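Local coordinates for 6-pyruvoyl tetrahydrobiopterin synthase (Plasmodium vivax, PDB 2A0S), which belongs to the 6-pyruvoyl tetrahydropterin synthase family and, in a six-chain assembly, holds biopterin beside a zinc ion, at residues A35-F40 with D96-Q101; H50-S55 with V166-S171; D86-L91 with D123-P128. All coordinates share one frame; numbering follows the deposited sequence.

Contact 1 of 3, residues A35-F40 with D96-Q101; sequences AHFIAF and DVLNIQ. With BIO (biopterin), chain D.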
loop_
_atom_site.group_PDB
_atom_site.type_symbol
_atom_site.label_atom_id
_atom_site.label_comp_id
_atom_site.label_asym_id
_atom_site.label_seq_id
_atom_site.Cartn_x
_atom_site.Cartn_y
_atom_site.Cartn_z
ATOM N N ALA A 35 -21.641 9.335 -6.013
ATOM C CA ALA A 35 -22.350 9.962 -4.908
ATOM C C ALA A 35 -23.457 9.030 -4.431
ATOM O O ALA A 35 -24.000 8.250 -5.220
ATOM C CB ALA A 35 -22.929 11.299 -5.337
ATOM N N HIS A 36 -23.781 9.107 -3.142
ATOM C CA HIS A 36 -24.880 8.330 -2.569
ATOM C C HIS A 36 -25.213 8.806 -1.153
ATOM O O HIS A 36 -24.510 9.647 -0.588
ATOM C CB HIS A 36 -24.543 6.827 -2.572
ATOM C CG HIS A 36 -23.969 6.327 -1.283
ATOM N ND1 HIS A 36 -22.763 6.768 -0.783
ATOM C CD2 HIS A 36 -24.439 5.425 -0.391
ATOM C CE1 HIS A 36 -22.517 6.156 0.363
ATOM N NE2 HIS A 36 -23.517 5.337 0.623
ATOM N N PHE A 37 -26.308 8.284 -0.606
ATOM C CA PHE A 37 -26.567 8.342 0.831
ATOM C C PHE A 37 -27.406 7.147 1.271
ATOM O O PHE A 37 -28.288 6.691 0.538
ATOM C CB PHE A 37 -27.194 9.683 1.268
ATOM C CG PHE A 37 -28.568 9.945 0.708
ATOM C CD1 PHE A 37 -29.707 9.515 1.389
ATOM C CD2 PHE A 37 -28.726 10.654 -0.478
ATOM C CE1 PHE A 37 -30.982 9.766 0.879
ATOM C CE2 PHE A 37 -29.995 10.911 -0.994
ATOM C CZ PHE A 37 -31.125 10.466 -0.314
ATOM N N ILE A 38 -27.105 6.634 2.460
ATOM C CA ILE A 38 -27.867 5.539 3.048
ATOM C C ILE A 38 -29.163 6.073 3.643
ATOM O O ILE A 38 -29.166 7.088 4.343
ATOM C CB ILE A 38 -27.051 4.780 4.137
ATOM C CG1 ILE A 38 -25.836 4.068 3.519
ATOM C CG2 ILE A 38 -27.933 3.795 4.921
ATOM C CD1 ILE A 38 -26.170 3.046 2.444
ATOM N N ALA A 39 -30.259 5.387 3.340
ATOM C CA ALA A 39 -31.543 5.670 3.960
ATOM C C ALA A 39 -32.273 4.366 4.255
ATOM O O ALA A 39 -32.454 3.529 3.366
ATOM C CB ALA A 39 -32.383 6.576 3.066
ATOM N N PHE A 40 -32.656 4.188 5.516
ATOM C CA PHE A 40 -33.558 3.109 5.919
ATOM C C PHE A 40 -34.519 3.599 7.004
ATOM O O PHE A 40 -34.546 4.794 7.308
ATOM C CB PHE A 40 -32.796 1.834 6.331
ATOM C CG PHE A 40 -31.792 2.032 7.436
ATOM C CD1 PHE A 40 -32.186 2.005 8.774
ATOM C CD2 PHE A 40 -30.443 2.202 7.141
ATOM C CE1 PHE A 40 -31.255 2.172 9.798
ATOM C CE2 PHE A 40 -29.504 2.368 8.158
ATOM C CZ PHE A 40 -29.911 2.353 9.489
ATOM N N ASP A 96 -37.695 1.515 0.348
ATOM C CA ASP A 96 -38.996 1.622 1.007
ATOM C C ASP A 96 -39.158 2.930 1.788
ATOM O O ASP A 96 -40.227 3.200 2.342
ATOM C CB ASP A 96 -39.235 0.411 1.925
ATOM C CG ASP A 96 -38.143 0.237 2.979
ATOM O OD1 ASP A 96 -36.997 0.690 2.760
ATOM O OD2 ASP A 96 -38.434 -0.365 4.034
ATOM N N VAL A 97 -38.100 3.739 1.818
ATOM C CA VAL A 97 -38.093 4.991 2.585
ATOM C C VAL A 97 -37.852 6.230 1.711
ATOM O O VAL A 97 -37.821 7.357 2.212
ATOM C CB VAL A 97 -37.065 4.952 3.750
ATOM C CG1 VAL A 97 -37.495 3.953 4.820
ATOM C CG2 VAL A 97 -35.668 4.632 3.233
ATOM N N LEU A 98 -37.677 6.014 0.410
ATOM C CA LEU A 98 -37.482 7.116 -0.528
ATOM C C LEU A 98 -38.642 7.240 -1.507
ATOM O O LEU A 98 -39.078 6.251 -2.105
ATOM C CB LEU A 98 -36.160 6.968 -1.292
ATOM C CG LEU A 98 -34.837 6.931 -0.515
ATOM C CD1 LEU A 98 -33.696 6.573 -1.453
ATOM C CD2 LEU A 98 -34.547 8.243 0.212
ATOM N N ASN A 99 -39.143 8.463 -1.650
ATOM C CA ASN A 99 -40.139 8.785 -2.661
ATOM C C ASN A 99 -39.416 9.327 -3.888
ATOM O O ASN A 99 -38.917 10.453 -3.879
ATOM C CB ASN A 99 -41.147 9.807 -2.113
ATOM C CG ASN A 99 -42.362 9.989 -3.016
ATOM O OD1 ASN A 99 -42.246 10.070 -4.240
ATOM N ND2 ASN A 99 -43.537 10.074 -2.405
ATOM N N ILE A 100 -39.346 8.507 -4.934
ATOM C CA ILE A 100 -38.638 8.873 -6.157
ATOM C C ILE A 100 -39.630 9.321 -7.231
ATOM O O ILE A 100 -40.392 8.517 -7.768
ATOM C CB ILE A 100 -37.739 7.718 -6.675
ATOM C CG1 ILE A 100 -36.799 7.236 -5.561
ATOM C CG2 ILE A 100 -36.940 8.162 -7.899
ATOM C CD1 ILE A 100 -36.242 5.839 -5.771
ATOM N N GLN A 101 -39.608 10.617 -7.523
ATOM C CA GLN A 101 -40.515 11.227 -8.488
ATOM C C GLN A 101 -39.756 11.620 -9.755
ATOM O O GLN A 101 -38.605 12.059 -9.686
ATOM C CB GLN A 101 -41.192 12.450 -7.860
ATOM C CG GLN A 101 -42.308 13.081 -8.691
ATOM C CD GLN A 101 -42.907 14.326 -8.044
ATOM O OE1 GLN A 101 -42.739 14.565 -6.846
ATOM N NE2 GLN A 101 -43.617 15.119 -8.838
HETATM N N1 BIO D . -22.092 -0.170 7.240
HETATM N N2 BIO D . -22.171 -2.456 6.892
HETATM C C2 BIO D . -22.133 -1.221 6.402
HETATM N N3 BIO D . -22.132 -1.014 5.011
HETATM C C4 BIO D . -22.089 0.296 4.509
HETATM O O4 BIO D . -22.090 0.488 3.293
HETATM C C4A BIO D . -22.046 1.362 5.408
HETATM C C8A BIO D . -22.047 1.095 6.781
HETATM N N8 BIO D . -22.008 2.114 7.656
HETATM C C7 BIO D . -21.969 3.367 7.231
HETATM C C6 BIO D . -21.960 3.652 5.863
HETATM N N5 BIO D . -22.005 2.638 4.978
HETATM C C9 BIO D . -21.919 5.119 5.378
HETATM O O9 BIO D . -22.409 5.203 4.031
HETATM C C10 BIO D . -20.508 5.735 5.443
HETATM O O10 BIO D . -19.518 4.788 5.033
HETATM C C11 BIO D . -20.193 6.287 6.839
#
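Phe-37 and Leu-98 reach for each other from the two sides of this contact, and their side chains slide past one another in opposite directions. The methyl CD2 of Leu-98 meets one corner of the ring, lying 3.9 Å from Phe-37 CE1 in an oblique approach. Placing CG between the backbone N and the carbonyl carbon, chi1 65°, swings the Phe-37 ring out to this methyl, although the CB bond itself does not aim at the opposing segment. The same Leu-98 CD2 also rests 4.0 Å from Ala-39 CB, so one branch fills the corner between the aromatic ring and the small alanine.

Val-97 completes the seam by straddling the backbone at the end of strand 20-40. With its CG1 anti to the carbonyl carbon (chi1 -68°), the two methyls divide: CG2 comes to 3.4 Å from Ala-39 O and 3.8 Å from Ala-39 CB, while Val-97 CG1 sits 3.7 Å from Phe-40 C. The CB of Phe-40 points away from 96-101, and its ring meets that of Phe-43. No hydrogen bond joins the segments and they bury only 198 Å², a small seam of methyls against a ring, an alanine and backbone carbonyls.

Behind it, the ring of Phe-37 stacks on Tyr-117. On the biopterin side, Ile-38 CG1 approaches the ligand's O9 to 3.6 Å, and the His-36 ring turns an edge to the same oxygen. The arrangement thus docks the lead-in to the antiparallel sheet of strands 99-103, 106-110 and 116-120 against the strand that lines the zinc and biopterin site.

Contact 2 of 3, residues H50-S55 with V166-S171; sequences HNYNVS and VSESPS. With ZN (zinc ion), chain C; BIO (biopterin), chain D.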
loop_
_atom_site.group_PDB
_atom_site.type_symbol
_atom_site.label_atom_id
_atom_site.label_comp_id
_atom_site.label_asym_id
_atom_site.label_seq_id
_atom_site.Cartn_x
_atom_site.Cartn_y
_atom_site.Cartn_z
ATOM N N HIS A 50 -17.937 8.388 -2.594
ATOM C CA HIS A 50 -16.820 7.477 -2.355
ATOM C C HIS A 50 -16.095 7.110 -3.642
ATOM O O HIS A 50 -16.678 7.145 -4.728
ATOM C CB HIS A 50 -17.312 6.182 -1.702
ATOM C CG HIS A 50 -17.924 6.374 -0.352
ATOM N ND1 HIS A 50 -17.171 6.506 0.794
ATOM C CD2 HIS A 50 -19.217 6.452 0.036
ATOM C CE1 HIS A 50 -17.975 6.661 1.831
ATOM N NE2 HIS A 50 -19.222 6.627 1.399
ATOM N N ASN A 51 -14.816 6.763 -3.506
ATOM C CA ASN A 51 -14.098 6.035 -4.541
ATOM C C ASN A 51 -14.287 4.547 -4.268
ATOM O O ASN A 51 -13.545 3.951 -3.480
ATOM C CB ASN A 51 -12.604 6.380 -4.537
ATOM C CG ASN A 51 -12.332 7.853 -4.790
ATOM O OD1 ASN A 51 -12.931 8.472 -5.671
ATOM N ND2 ASN A 51 -11.408 8.418 -4.021
ATOM N N TYR A 52 -15.303 3.958 -4.892
ATOM C CA TYR A 52 -15.569 2.530 -4.733
ATOM C C TYR A 52 -14.554 1.715 -5.520
ATOM O O TYR A 52 -14.102 2.139 -6.583
ATOM C CB TYR A 52 -16.973 2.179 -5.215
ATOM C CG TYR A 52 -18.106 2.696 -4.354
ATOM C CD1 TYR A 52 -18.673 3.949 -4.594
ATOM C CD2 TYR A 52 -18.635 1.920 -3.323
ATOM C CE1 TYR A 52 -19.729 4.422 -3.815
ATOM C CE2 TYR A 52 -19.685 2.383 -2.537
ATOM C CZ TYR A 52 -20.227 3.635 -2.789
ATOM O OH TYR A 52 -21.267 4.097 -2.014
ATOM N N ASN A 53 -14.206 0.545 -4.997
ATOM C CA ASN A 53 -13.251 -0.338 -5.659
ATOM C C ASN A 53 -13.723 -1.788 -5.632
ATOM O O ASN A 53 -14.226 -2.265 -4.613
ATOM C CB ASN A 53 -11.870 -0.202 -5.016
ATOM C CG ASN A 53 -10.745 -0.249 -6.031
ATOM O OD1 ASN A 53 -10.025 0.732 -6.218
ATOM N ND2 ASN A 53 -10.593 -1.386 -6.698
ATOM N N VAL A 54 -13.563 -2.477 -6.760
ATOM C CA VAL A 54 -14.035 -3.853 -6.913
ATOM C C VAL A 54 -12.876 -4.811 -7.182
ATOM O O VAL A 54 -12.053 -4.567 -8.065
ATOM C CB VAL A 54 -15.078 -3.982 -8.060
ATOM C CG1 VAL A 54 -15.619 -5.409 -8.153
ATOM C CG2 VAL A 54 -16.221 -3.006 -7.861
ATOM N N SER A 55 -12.813 -5.892 -6.406
ATOM C CA SER A 55 -11.905 -6.997 -6.699
ATOM C C SER A 55 -12.693 -8.284 -6.920
ATOM O O SER A 55 -13.715 -8.518 -6.270
ATOM C CB SER A 55 -10.866 -7.177 -5.591
ATOM O OG SER A 55 -11.474 -7.510 -4.359
ATOM N N VAL A 166 -16.325 -5.421 -2.692
ATOM C CA VAL A 166 -16.515 -4.001 -2.956
ATOM C C VAL A 166 -16.093 -3.211 -1.721
ATOM O O VAL A 166 -16.511 -3.522 -0.604
ATOM C CB VAL A 166 -17.986 -3.676 -3.344
ATOM C CG1 VAL A 166 -18.202 -2.171 -3.490
ATOM C CG2 VAL A 166 -18.367 -4.387 -4.636
ATOM N N SER A 167 -15.244 -2.209 -1.926
ATOM C CA SER A 167 -14.834 -1.324 -0.844
ATOM C C SER A 167 -15.445 0.061 -1.013
ATOM O O SER A 167 -15.360 0.660 -2.088
ATOM C CB SER A 167 -13.308 -1.230 -0.757
ATOM O OG SER A 167 -12.760 -0.633 -1.918
ATOM N N GLU A 168 -16.079 0.545 0.051
ATOM C CA GLU A 168 -16.598 1.907 0.115
ATOM C C GLU A 168 -15.422 2.849 0.353
ATOM O O GLU A 168 -15.372 3.957 -0.181
ATOM C CB GLU A 168 -17.609 2.024 1.257
ATOM C CG GLU A 168 -18.626 3.146 1.098
ATOM C CD GLU A 168 -19.642 3.193 2.231
ATOM O OE1 GLU A 168 -19.287 2.820 3.372
ATOM O OE2 GLU A 168 -20.795 3.609 1.984
ATOM N N SER A 169 -14.479 2.381 1.166
ATOM C CA SER A 169 -13.235 3.083 1.449
ATOM C C SER A 169 -12.148 2.025 1.664
ATOM O O SER A 169 -12.471 0.847 1.840
ATOM C CB SER A 169 -13.392 3.962 2.694
ATOM O OG SER A 169 -13.663 3.179 3.847
ATOM N N PRO A 170 -10.859 2.428 1.636
ATOM C CA PRO A 170 -9.780 1.476 1.937
ATOM C C PRO A 170 -9.941 0.768 3.290
ATOM O O PRO A 170 -9.253 -0.221 3.554
ATOM C CB PRO A 170 -8.529 2.361 1.953
ATOM C CG PRO A 170 -8.871 3.501 1.067
ATOM C CD PRO A 170 -10.327 3.763 1.302
ATOM N N SER A 171 -10.853 1.270 4.121
ATOM C CA SER A 171 -11.085 0.729 5.460
ATOM C C SER A 171 -12.313 -0.179 5.565
ATOM O O SER A 171 -12.343 -1.085 6.399
ATOM C CB SER A 171 -11.191 1.866 6.481
ATOM O OG SER A 171 -12.296 2.707 6.196
HETATM ZN ZN ZN C . -21.129 6.311 2.256
HETATM N N1 BIO D . -22.092 -0.170 7.240
HETATM N N2 BIO D . -22.171 -2.456 6.892
HETATM C C2 BIO D . -22.133 -1.221 6.402
HETATM N N3 BIO D . -22.132 -1.014 5.011
HETATM C C4 BIO D . -22.089 0.296 4.509
HETATM O O4 BIO D . -22.090 0.488 3.293
HETATM C C4A BIO D . -22.046 1.362 5.408
HETATM C C8A BIO D . -22.047 1.095 6.781
HETATM N N8 BIO D . -22.008 2.114 7.656
HETATM C C7 BIO D . -21.969 3.367 7.231
HETATM C C6 BIO D . -21.960 3.652 5.863
HETATM N N5 BIO D . -22.005 2.638 4.978
HETATM C C9 BIO D . -21.919 5.119 5.378
HETATM O O9 BIO D . -22.409 5.203 4.031
HETATM C C10 BIO D . -20.508 5.735 5.443
HETATM O O10 BIO D . -19.518 4.788 5.033
HETATM C C11 BIO D . -20.193 6.287 6.839
HETATM O O HOH W 1 -12.483 2.152 -1.808
HETATM O O HOH W 2 -22.100 2.343 -0.211
#
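Asn-53 and Ser-167 form an antiparallel hydrogen-bonded pair, with Asn-53 N to Ser-167 O at 3.1 Å and Ser-167 N to Asn-53 O at 2.9 Å (165° at the hydrogen); the next pair, Val-54 with Val-166, is non-hydrogen-bonded and sets their methyls side by side. Beyond Ser-167 the chain turns a corner, and Glu-168 and Ser-169 form a classic beta bulge opposite Gln-172.

From there Glu-168 reaches across His-50. Its CG stands 3.4 Å above the ring centroid, 5° off the normal, a CH-pi contact, and the carboxylate, its plane 26° from that of the ring, runs on past the NE2 edge toward the zinc. His-50 NE2 binds zinc at 2.1 Å, alongside His-48 and biopterin O9, while its ND1 is hydrogen-bonded to Asn-51 OD1 of the second subunit. Glu-168 OE2 also meets the zinc, at a longer 2.7 Å. Biopterin O10 donates to Glu-168 OE1 at 2.6 Å. One water bridges Tyr-52 OH (2.6 Å) and Glu-168 OE2 (2.9 Å), accepting from the first and donating to the second.

Strand 20-40 flanks the other edge of strand 48-61, with Phe-32 nearly parallel to the Tyr-52 ring, and helix 134-149 packs on Val-54 and Val-166 through Ile-141.

Contact 3 of 3, residues D86-L91 with D123-P128; sequences DHHFIL and DCVQIP. With BIO (biopterin), chain F.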
loop_
_atom_site.group_PDB
_atom_site.type_symbol
_atom_site.label_atom_id
_atom_site.label_comp_id
_atom_site.label_asym_id
_atom_site.label_seq_id
_atom_site.Cartn_x
_atom_site.Cartn_y
_atom_site.Cartn_z
ATOM N N ASP A 86 -19.685 4.398 -12.623
ATOM C CA ASP A 86 -18.765 5.527 -12.452
ATOM C C ASP A 86 -19.356 6.890 -12.807
ATOM O O ASP A 86 -20.081 7.027 -13.796
ATOM C CB ASP A 86 -17.486 5.278 -13.264
ATOM C CG ASP A 86 -16.385 6.280 -12.957
ATOM O OD1 ASP A 86 -16.121 6.548 -11.765
ATOM O OD2 ASP A 86 -15.773 6.792 -13.917
ATOM N N HIS A 87 -19.031 7.888 -11.981
ATOM C CA HIS A 87 -19.439 9.285 -12.182
ATOM C C HIS A 87 -20.950 9.521 -12.157
ATOM O O HIS A 87 -21.483 10.288 -12.963
ATOM C CB HIS A 87 -18.797 9.874 -13.447
ATOM C CG HIS A 87 -17.540 10.641 -13.181
ATOM N ND1 HIS A 87 -16.404 10.058 -12.662
ATOM C CD2 HIS A 87 -17.241 11.950 -13.363
ATOM C CE1 HIS A 87 -15.461 10.973 -12.535
ATOM N NE2 HIS A 87 -15.943 12.129 -12.954
ATOM N N HIS A 88 -21.632 8.868 -11.221
ATOM C CA HIS A 88 -23.077 9.023 -11.063
ATOM C C HIS A 88 -23.490 9.048 -9.595
ATOM O O HIS A 88 -22.727 8.642 -8.720
ATOM C CB HIS A 88 -23.826 7.892 -11.780
ATOM C CG HIS A 88 -23.749 7.965 -13.273
ATOM N ND1 HIS A 88 -22.918 7.153 -14.015
ATOM C CD2 HIS A 88 -24.400 8.751 -14.162
ATOM C CE1 HIS A 88 -23.060 7.437 -15.297
ATOM N NE2 HIS A 88 -23.954 8.404 -15.414
ATOM N N PHE A 89 -24.698 9.542 -9.333
ATOM C CA PHE A 89 -25.350 9.326 -8.047
ATOM C C PHE A 89 -26.008 7.949 -8.086
ATOM O O PHE A 89 -26.771 7.646 -9.005
ATOM C CB PHE A 89 -26.387 10.421 -7.761
ATOM C CG PHE A 89 -27.281 10.124 -6.582
ATOM C CD1 PHE A 89 -26.851 10.373 -5.280
ATOM C CD2 PHE A 89 -28.558 9.600 -6.776
ATOM C CE1 PHE A 89 -27.678 10.097 -4.189
ATOM C CE2 PHE A 89 -29.390 9.322 -5.693
ATOM C CZ PHE A 89 -28.949 9.572 -4.398
ATOM N N ILE A 90 -25.701 7.116 -7.096
ATOM C CA ILE A 90 -26.298 5.786 -7.002
ATOM C C ILE A 90 -27.706 5.884 -6.419
ATOM O O ILE A 90 -27.884 6.183 -5.235
ATOM C CB ILE A 90 -25.424 4.806 -6.177
ATOM C CG1 ILE A 90 -24.084 4.558 -6.881
ATOM C CG2 ILE A 90 -26.164 3.486 -5.948
ATOM C CD1 ILE A 90 -23.051 3.836 -6.027
ATOM N N LEU A 91 -28.696 5.638 -7.271
ATOM C CA LEU A 91 -30.099 5.717 -6.881
ATOM C C LEU A 91 -30.708 4.321 -6.696
ATOM O O LEU A 91 -30.845 3.568 -7.667
ATOM C CB LEU A 91 -30.893 6.533 -7.912
ATOM C CG LEU A 91 -32.401 6.754 -7.740
ATOM C CD1 LEU A 91 -32.741 7.396 -6.402
ATOM C CD2 LEU A 91 -32.935 7.599 -8.880
ATOM N N ASP A 123 -27.487 12.118 -14.477
ATOM C CA ASP A 123 -26.513 12.114 -13.385
ATOM C C ASP A 123 -26.698 10.914 -12.464
ATOM O O ASP A 123 -25.822 10.608 -11.655
ATOM C CB ASP A 123 -26.621 13.402 -12.564
ATOM C CG ASP A 123 -25.967 14.584 -13.245
ATOM O OD1 ASP A 123 -26.249 14.833 -14.436
ATOM O OD2 ASP A 123 -25.172 15.273 -12.578
ATOM N N CYS A 124 -27.845 10.250 -12.583
ATOM C CA CYS A 124 -28.187 9.125 -11.723
ATOM C C CYS A 124 -28.050 7.799 -12.454
ATOM O O CYS A 124 -28.284 7.713 -13.663
ATOM C CB CYS A 124 -29.618 9.263 -11.194
ATOM S SG CYS A 124 -29.932 10.753 -10.226
ATOM N N VAL A 125 -27.662 6.771 -11.709
ATOM C CA VAL A 125 -27.722 5.404 -12.201
ATOM C C VAL A 125 -28.731 4.623 -11.353
ATOM O O VAL A 125 -28.558 4.465 -10.141
ATOM C CB VAL A 125 -26.312 4.731 -12.277
ATOM C CG1 VAL A 125 -25.622 4.683 -10.908
ATOM C CG2 VAL A 125 -26.403 3.343 -12.904
ATOM N N GLN A 126 -29.806 4.179 -12.000
ATOM C CA GLN A 126 -30.865 3.435 -11.326
ATOM C C GLN A 126 -30.483 1.970 -11.168
ATOM O O GLN A 126 -30.383 1.228 -12.146
ATOM C CB GLN A 126 -32.197 3.570 -12.071
ATOM C CG GLN A 126 -32.951 4.853 -11.761
ATOM C CD GLN A 126 -34.398 4.803 -12.211
ATOM O OE1 GLN A 126 -34.689 4.751 -13.408
ATOM N NE2 GLN A 126 -35.317 4.829 -11.251
ATOM N N ILE A 127 -30.270 1.570 -9.920
ATOM C CA ILE A 127 -29.815 0.225 -9.594
ATOM C C ILE A 127 -30.914 -0.509 -8.821
ATOM O O ILE A 127 -31.462 0.038 -7.860
ATOM C CB ILE A 127 -28.486 0.281 -8.795
ATOM C CG1 ILE A 127 -27.406 0.972 -9.635
ATOM C CG2 ILE A 127 -28.015 -1.111 -8.385
ATOM C CD1 ILE A 127 -26.350 1.656 -8.819
ATOM N N PRO A 128 -31.257 -1.741 -9.258
ATOM C CA PRO A 128 -32.288 -2.563 -8.615
ATOM C C PRO A 128 -31.914 -3.038 -7.203
ATOM O O PRO A 128 -31.766 -4.241 -6.967
ATOM C CB PRO A 128 -32.438 -3.753 -9.576
ATOM C CG PRO A 128 -31.136 -3.833 -10.284
ATOM C CD PRO A 128 -30.682 -2.415 -10.440
HETATM N N1 BIO F . -7.566 17.629 -13.217
HETATM N N2 BIO F . -6.070 19.287 -12.625
HETATM C C2 BIO F . -7.088 18.497 -12.307
HETATM N N3 BIO F . -7.665 18.579 -11.030
HETATM C C4 BIO F . -8.742 17.741 -10.709
HETATM O O4 BIO F . -9.261 17.800 -9.595
HETATM C C4A BIO F . -9.209 16.851 -11.675
HETATM C C8A BIO F . -8.598 16.816 -12.932
HETATM N N8 BIO F . -9.040 15.958 -13.864
HETATM C C7 BIO F . -10.052 15.145 -13.608
HETATM C C6 BIO F . -10.676 15.174 -12.358
HETATM N N5 BIO F . -10.238 16.026 -11.417
HETATM C C9 BIO F . -11.849 14.234 -12.034
HETATM O O9 BIO F . -11.480 12.870 -12.293
HETATM C C10 BIO F . -13.112 14.633 -12.818
HETATM O O10 BIO F . -14.255 14.459 -11.975
HETATM C C11 BIO F . -13.266 13.852 -14.132
#
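Phe-89, Ile-90 and Leu-91 pair in order with Cys-124, Val-125 and Gln-126, forming a two-stranded parallel sheet between strands 89-92 and 124-127, whose short axes cross at -29°. The chain between them contains no helix but does contain the three-stranded antiparallel sheet 99-120, so this is a parallel pair without a beta-alpha-beta crossover.

Four backbone hydrogen bonds alternate in direction along the pair. Phe-89 N donates to Asp-123 O at 2.8 Å, and Val-125 N returns to Phe-89 O at 3.0 Å. Leu-91 N then reaches Val-125 O, and Ile-127 N closes the series on Leu-91 O at 3.1 Å with an almost straight 177° at the hydrogen. Phe-89 and Leu-91 thus turn both N-H and C=O toward the second strand.

Apolar contacts cover both faces. On the face of Ile-90 and Val-125, Ile-127 CD1 presses onto Ile-90 CG2 at 3.4 Å, tight for two methyl carbons, where the two branched chains meet at a slant. Helix 134-149 covers this region through Ile-137 and Tyr-140. His-88 adds its CB, 3.8 Å from Val-125 CG1. On the other face Leu-91 runs alongside Gln-126 in the same direction, with CD2 at 4.0 Å from Gln-126 CG.

A sulfur-aromatic contact joins the start of this face. With CG anti to the backbone N (chi1 169°), the Phe-89 ring lies beside Cys-124, whose SG is 3.9 Å from Phe-89 CD2, oblique to the ring.

Among polar groups, the His-88 ring turns an edge toward Asp-123 O. Others lead to the second subunit and its ligand: Asp-123 OD2 is hydrogen-bonded to Tyr-117 OH of that subunit, and a biopterin held by its Thr-134 and Glu-135 accepts at O10 from His-87 NE2, 3.0 Å away.

How the contacts relate
From the N terminus, residues 35-40 open contact 1, 50-55 open contact 2 and 86-91 open contact 3. Contact 1 closes first, at 96-101, while the other two are still open, so it crosses both. Contact 3 closes next, at 123-128, and lies wholly within the longer span of contact 2, which ends at 166-171. Contact 2 belongs to the large antiparallel sheet, contact 3 to the small parallel one, and contact 1 joins the first sheet to the lead-in to sheet 99-120. The backbone of Ala-35, probably hydrogen-bonded to His-88 and Ile-90, ties contacts 1 and 3, while His-36 packs against Tyr-52, His-50 and Glu-168 of contact 2.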